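Oxalate--CoA ligase (Arabidopsis thaliana, PDB 5IE0) belongs to the ANL superfamily of AMP-binding enzymes, pairing a large N-terminal AMP-binding region with a smaller C-terminal domain. Local coordinates at residues Arg286-Ser291 against Leu309-Met314; Arg21-Ser26 against Val232-Ala237. All coordinates share one frame; numbering follows the deposited sequence. Where two conformers were deposited one is given.

Overall arrangement
Both interactions are pairs of parallel strands within the AMP-binding region, but they belong to different sheets, and their centres lie about 23 Å apart. Interaction 1 is the more central, its centre about 8 Å from that of the chain, against about 19 Å for interaction 2. It joins strands close in sequence through a beta-alpha-beta unit, whereas interaction 2 brings together strands about 200 residues apart. Each is largely buried. Helix 215-227 touches both, meeting Arg286 and Cys288 in the first and Ala22 and Val232 in the second. In interaction 1 the strands part and waters bridge the gap; interaction 2 stays zipped and packs leucine and valine on one face. A tartaric acid molecule is bound beside each.

Interaction 1: Arg286-Ser291 against Leu309-Met314; sequences RSCSAS and LEAYAM. With SRT (S,R meso-tartaric acid), chain C.
With CG trans to the backbone N (chi1 -178°) and the chain extended as far as NE, Arg286 reaches along the sheet to Ala311, where its NH2 comes 3.4 Å from Ala311 CB. Cys288 also sets its sulfur trans to N (chi1 -164°), and SG thereby touches Ala313 CB at 3.4 Å; Cys288 CB lies above one face of the Arg286 guanidinium, toward its rim. That group is held by Tyr198 at NE and by Thr258 and His319 at NH1. Strands 284-287 and 308-314 are the parallel neighbours of a beta-alpha-beta unit whose helix is 294-304. Two backbone bonds zip them: Ser287 N to Leu309 O, 3.0 Å, and Ala311 N to Ser287 O, 2.8 Å. On the face of Ser287, extended Glu310 brings OE2 to 3.7 Å from Ser291 CA and accepts a bond from Leu292 N. Beyond Cys288 the chains separate, and one water accepts from Ala313 N and, weakly, from Ser289 N. A second donates to both Ser289 O and Ala313 O and also meets tartaric acid O3. Ser289 OG donates to O41 of this ligand at 2.6 Å and is also bonded to His216, which with His319 and Lys500 binds the tartaric acid.

Interaction 2: Arg21-Ser26 against Val232-Ala237; sequences RALSVS and VTLPAA. With SRT (S,R meso-tartaric acid), chain D.
Leu23 pushes its CD1 methyl into the notch between Val232 and Leu234, where it lies 4.0 Å from Val232 CB and equally far from Leu234 CG. Its CG stands trans to the backbone N (chi1 -175°), and the two leucine side chains meet at a slant. Val25 continues this apolar face more loosely; helix 67-78 packs on Leu23 and Val25, helix 215-227 on Val232. The other face is polar. Thr233 OG1 sits against Ser24 CB at 3.8 Å and at the edge of the Arg21 guanidinium, near its plane; a water joins Thr233 OG1 to Arg21 NH1. A bend at chi3 (59°) lays the Arg21 guanidinium forward along its own strand, and NH1 donates to Ser24 OG at 2.9 Å. NH2 bonds O1 of a tartaric acid molecule and Ser205; NE bonds the ligand only weakly. Ser24 OG also bonds Asn30. Where the strands end, Ser26 CB rests on Leu234 O, and the Ala236 methyl fits against Ser26 O at 3.7 Å. Four backbone bonds, from Val232 N-Ala22 O to Ser26 N-Leu234 O, join strands 21-25 and 231-234 as the central parallel pair of a four-stranded mixed sheet, between 205-207 and antiparallel 29-32, where Ala22 and Leu23 face Leu31 as a classic beta bulge.

Interaction 1: Arg286-Ser291 against Leu309-Met314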
loop_
_atom_site.group_PDB
_atom_site.type_symbol
_atom_site.label_atom_id
_atom_site.label_comp_id
_atom_site.label_asym_id
_atom_site.label_seq_id
_atom_site.Cartn_x
_atom_site.Cartn_y
_atom_site.Cartn_z
ATOM N N ARG A 286 10.580 5.176 3.916
ATOM C CA ARG A 286 10.165 3.800 3.657
ATOM C C ARG A 286 9.688 3.610 2.224
ATOM O O ARG A 286 9.045 4.490 1.654
ATOM C CB ARG A 286 9.056 3.394 4.633
ATOM C CG ARG A 286 8.557 1.956 4.497
ATOM C CD ARG A 286 7.489 1.662 5.546
ATOM N NE ARG A 286 7.046 0.269 5.546
ATOM C CZ ARG A 286 5.916 -0.160 4.991
ATOM N NH1 ARG A 286 5.099 0.696 4.387
ATOM N NH2 ARG A 286 5.598 -1.447 5.048
ATOM N N SER A 287 10.002 2.456 1.644
ATOM C CA SER A 287 9.454 2.104 0.337
ATOM C C SER A 287 8.817 0.717 0.392
ATOM O O SER A 287 9.311 -0.166 1.091
ATOM C CB SER A 287 10.539 2.154 -0.741
ATOM O OG SER A 287 9.988 1.910 -2.025
ATOM N N CYS A 288 7.712 0.535 -0.328
ATOM C CA CYS A 288 6.985 -0.734 -0.308
ATOM C C CYS A 288 6.040 -0.850 -1.509
ATOM O O CYS A 288 5.879 0.115 -2.263
ATOM C CB CYS A 288 6.198 -0.874 1.002
ATOM S SG CYS A 288 5.617 -2.552 1.392
ATOM N N SER A 289 5.439 -2.036 -1.659
ATOM C CA SER A 289 4.402 -2.373 -2.660
ATOM C C SER A 289 4.966 -2.814 -4.015
ATOM O O SER A 289 4.323 -3.574 -4.731
ATOM C CB SER A 289 3.423 -1.211 -2.881
ATOM O OG SER A 289 2.763 -0.844 -1.679
ATOM N N ALA A 290 6.147 -2.326 -4.372
ATOM C CA ALA A 290 6.825 -2.769 -5.588
ATOM C C ALA A 290 8.329 -2.652 -5.388
ATOM O O ALA A 290 8.788 -1.810 -4.619
ATOM C CB ALA A 290 6.374 -1.957 -6.800
ATOM N N SER A 291 9.085 -3.504 -6.074
ATOM C CA SER A 291 10.538 -3.554 -5.925
ATOM C C SER A 291 11.194 -2.180 -6.046
ATOM O O SER A 291 10.925 -1.436 -6.989
ATOM C CB SER A 291 11.142 -4.499 -6.965
ATOM O OG SER A 291 12.557 -4.453 -6.927
ATOM N N LEU A 309 14.493 2.411 3.943
ATOM C CA LEU A 309 14.149 1.049 4.330
ATOM C C LEU A 309 13.053 0.488 3.432
ATOM O O LEU A 309 11.934 1.018 3.375
ATOM C CB LEU A 309 13.705 1.019 5.793
ATOM C CG LEU A 309 14.640 1.752 6.760
ATOM C CD1 LEU A 309 14.092 1.747 8.183
ATOM C CD2 LEU A 309 16.038 1.137 6.713
ATOM N N GLU A 310 13.388 -0.580 2.718
ATOM C CA GLU A 310 12.435 -1.232 1.834
ATOM C C GLU A 310 11.674 -2.328 2.568
ATOM O O GLU A 310 12.264 -3.119 3.303
ATOM C CB GLU A 310 13.142 -1.818 0.610
ATOM C CG GLU A 310 12.181 -2.415 -0.403
ATOM C CD GLU A 310 12.872 -2.965 -1.631
ATOM O OE1 GLU A 310 14.120 -3.017 -1.654
ATOM O OE2 GLU A 310 12.155 -3.357 -2.575
ATOM N N ALA A 311 10.363 -2.374 2.352
ATOM C CA ALA A 311 9.521 -3.400 2.952
ATOM C C ALA A 311 8.755 -4.172 1.883
ATOM O O ALA A 311 8.738 -3.797 0.709
ATOM C CB ALA A 311 8.555 -2.780 3.954
ATOM N N TYR A 312 8.121 -5.254 2.315
ATOM C CA TYR A 312 7.423 -6.183 1.440
ATOM C C TYR A 312 6.066 -6.497 2.060
ATOM O O TYR A 312 5.984 -6.873 3.238
ATOM C CB TYR A 312 8.274 -7.438 1.249
ATOM C CG TYR A 312 7.606 -8.639 0.630
ATOM C CD1 TYR A 312 6.962 -8.559 -0.597
ATOM C CD2 TYR A 312 7.681 -9.878 1.251
ATOM C CE1 TYR A 312 6.376 -9.679 -1.166
ATOM C CE2 TYR A 312 7.105 -10.993 0.696
ATOM C CZ TYR A 312 6.456 -10.895 -0.510
ATOM O OH TYR A 312 5.885 -12.025 -1.044
ATOM N N ALA A 313 5.013 -6.329 1.262
ATOM C CA ALA A 313 3.652 -6.315 1.784
ATOM C C ALA A 313 2.599 -6.655 0.730
ATOM O O ALA A 313 2.849 -6.545 -0.471
ATOM C CB ALA A 313 3.360 -4.952 2.381
ATOM N N MET A 314 1.420 -7.063 1.191
ATOM C CA MET A 314 0.283 -7.280 0.299
ATOM C C MET A 314 -1.019 -7.282 1.094
ATOM O O MET A 314 -1.010 -7.421 2.319
ATOM C CB MET A 314 0.436 -8.589 -0.489
ATOM C CG MET A 314 0.314 -9.868 0.335
ATOM S SD MET A 314 0.914 -11.326 -0.559
ATOM C CE MET A 314 -0.219 -11.397 -1.944
HETATM O O1 SRT C . -2.125 -3.692 -2.917
HETATM O O11 SRT C . -2.425 -1.550 -3.218
HETATM C C1 SRT C . -1.845 -2.496 -2.633
HETATM C C2 SRT C . -0.790 -2.168 -1.602
HETATM O O2 SRT C . -1.365 -1.729 -0.401
HETATM C C3 SRT C . 0.111 -3.356 -1.411
HETATM O O3 SRT C . 1.024 -3.288 -2.474
HETATM C C4 SRT C . 0.862 -3.258 -0.103
HETATM O O4 SRT C . 0.410 -3.820 0.924
HETATM O O41 SRT C . 1.943 -2.622 -0.037
HETATM O O HOH W 1 5.413 -5.265 -1.557
HETATM O O HOH W 2 2.690 -5.114 -3.253
#

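Interaction 2: Arg21-Ser26 against Val232-Ala237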
loop_
_atom_site.group_PDB
_atom_site.type_symbol
_atom_site.label_atom_id
_atom_site.label_comp_id
_atom_site.label_asym_id
_atom_site.label_seq_id
_atom_site.Cartn_x
_atom_site.Cartn_y
_atom_site.Cartn_z
ATOM N N ARG A 21 -0.935 15.451 19.126
ATOM C CA ARG A 21 -1.549 15.594 17.812
ATOM C C ARG A 21 -1.730 14.235 17.139
ATOM O O ARG A 21 -0.828 13.400 17.145
ATOM C CB ARG A 21 -0.711 16.522 16.937
ATOM C CG ARG A 21 -1.363 16.892 15.624
ATOM C CD ARG A 21 -0.592 18.011 14.954
ATOM N NE ARG A 21 0.793 17.627 14.702
ATOM C CZ ARG A 21 1.233 17.154 13.541
ATOM N NH1 ARG A 21 0.393 17.009 12.524
ATOM N NH2 ARG A 21 2.510 16.829 13.397
ATOM N N ALA A 22 -2.909 14.025 16.564
ATOM C CA ALA A 22 -3.246 12.773 15.898
ATOM C C ALA A 22 -3.413 12.956 14.398
ATOM O O ALA A 22 -2.838 12.212 13.609
ATOM C CB ALA A 22 -4.521 12.182 16.492
ATOM N N LEU A 23 -4.215 13.941 14.004
ATOM C CA LEU A 23 -4.593 14.078 12.605
ATOM C C LEU A 23 -4.752 15.535 12.178
ATOM O O LEU A 23 -5.598 16.264 12.700
ATOM C CB LEU A 23 -5.891 13.314 12.346
ATOM C CG LEU A 23 -6.404 13.222 10.912
ATOM C CD1 LEU A 23 -5.450 12.411 10.044
ATOM C CD2 LEU A 23 -7.786 12.602 10.917
ATOM N N SER A 24 -3.924 15.947 11.226
ATOM C CA SER A 24 -3.994 17.284 10.663
ATOM C C SER A 24 -4.454 17.234 9.212
ATOM O O SER A 24 -4.214 16.257 8.501
ATOM C CB SER A 24 -2.635 17.988 10.753
ATOM O OG SER A 24 -2.245 18.208 12.101
ATOM N N VAL A 25 -5.144 18.287 8.796
ATOM C CA VAL A 25 -5.350 18.568 7.385
ATOM C C VAL A 25 -4.614 19.869 7.121
ATOM O O VAL A 25 -4.925 20.885 7.743
ATOM C CB VAL A 25 -6.837 18.698 7.016
ATOM C CG1 VAL A 25 -6.988 19.034 5.540
ATOM C CG2 VAL A 25 -7.580 17.416 7.351
ATOM N N SER A 26 -3.626 19.824 6.230
ATOM C CA SER A 26 -2.726 20.954 6.013
ATOM C C SER A 26 -3.485 22.258 5.836
ATOM O O SER A 26 -4.370 22.352 4.993
ATOM C CB SER A 26 -1.833 20.713 4.796
ATOM O OG SER A 26 -0.936 21.798 4.622
ATOM N N VAL A 232 -0.465 12.256 11.993
ATOM C CA VAL A 232 -0.652 12.051 10.566
ATOM C C VAL A 232 -1.119 13.347 9.924
ATOM O O VAL A 232 -2.040 13.969 10.427
ATOM C CB VAL A 232 -1.702 10.957 10.285
ATOM C CG1 VAL A 232 -1.894 10.776 8.794
ATOM C CG2 VAL A 232 -1.305 9.655 10.943
ATOM N N THR A 233 -0.503 13.751 8.821
ATOM C CA THR A 233 -0.977 14.929 8.098
ATOM C C THR A 233 -1.492 14.550 6.717
ATOM O O THR A 233 -0.839 13.820 5.972
ATOM C CB THR A 233 0.124 16.006 7.957
ATOM O OG1 THR A 233 0.511 16.468 9.256
ATOM C CG2 THR A 233 -0.389 17.196 7.147
ATOM N N LEU A 234 -2.685 15.036 6.396
ATOM C CA LEU A 234 -3.278 14.841 5.082
ATOM C C LEU A 234 -3.075 16.103 4.260
ATOM O O LEU A 234 -3.302 17.207 4.757
ATOM C CB LEU A 234 -4.766 14.522 5.200
ATOM C CG LEU A 234 -5.141 13.402 6.175
ATOM C CD1 LEU A 234 -6.649 13.237 6.220
ATOM C CD2 LEU A 234 -4.468 12.096 5.787
ATOM N N PRO A 235 -2.625 15.947 3.008
ATOM C CA PRO A 235 -2.507 17.084 2.092
ATOM C C PRO A 235 -3.832 17.821 1.938
ATOM O O PRO A 235 -4.898 17.203 2.013
ATOM C CB PRO A 235 -2.084 16.431 0.775
ATOM C CG PRO A 235 -1.366 15.189 1.197
ATOM C CD PRO A 235 -2.107 14.702 2.415
ATOM N N ALA A 236 -3.750 19.132 1.728
ATOM C CA ALA A 236 -4.921 19.997 1.678
ATOM C C ALA A 236 -5.924 19.559 0.619
ATOM O O ALA A 236 -7.135 19.680 0.815
ATOM C CB ALA A 236 -4.492 21.439 1.426
ATOM N N ALA A 237 -5.423 19.051 -0.500
ATOM C CA ALA A 237 -6.296 18.671 -1.601
ATOM C C ALA A 237 -6.581 17.170 -1.624
ATOM O O ALA A 237 -7.027 16.638 -2.643
ATOM C CB ALA A 237 -5.692 19.112 -2.927
HETATM O O1 SRT D . 4.975 15.961 15.276
HETATM O O11 SRT D . 6.135 17.261 16.600
HETATM C C1 SRT D . 5.027 16.782 16.231
HETATM C C2 SRT D . 3.749 17.193 16.927
HETATM O O2 SRT D . 3.817 16.841 18.288
HETATM C C3 SRT D . 3.579 18.689 16.805
HETATM O O3 SRT D . 3.374 19.033 15.453
HETATM C C4 SRT D . 2.377 19.110 17.620
HETATM O O4 SRT D . 2.399 19.014 18.876
HETATM O O41 SRT D . 1.357 19.557 17.040
HETATM O O HOH W 3 1.767 14.710 10.866
#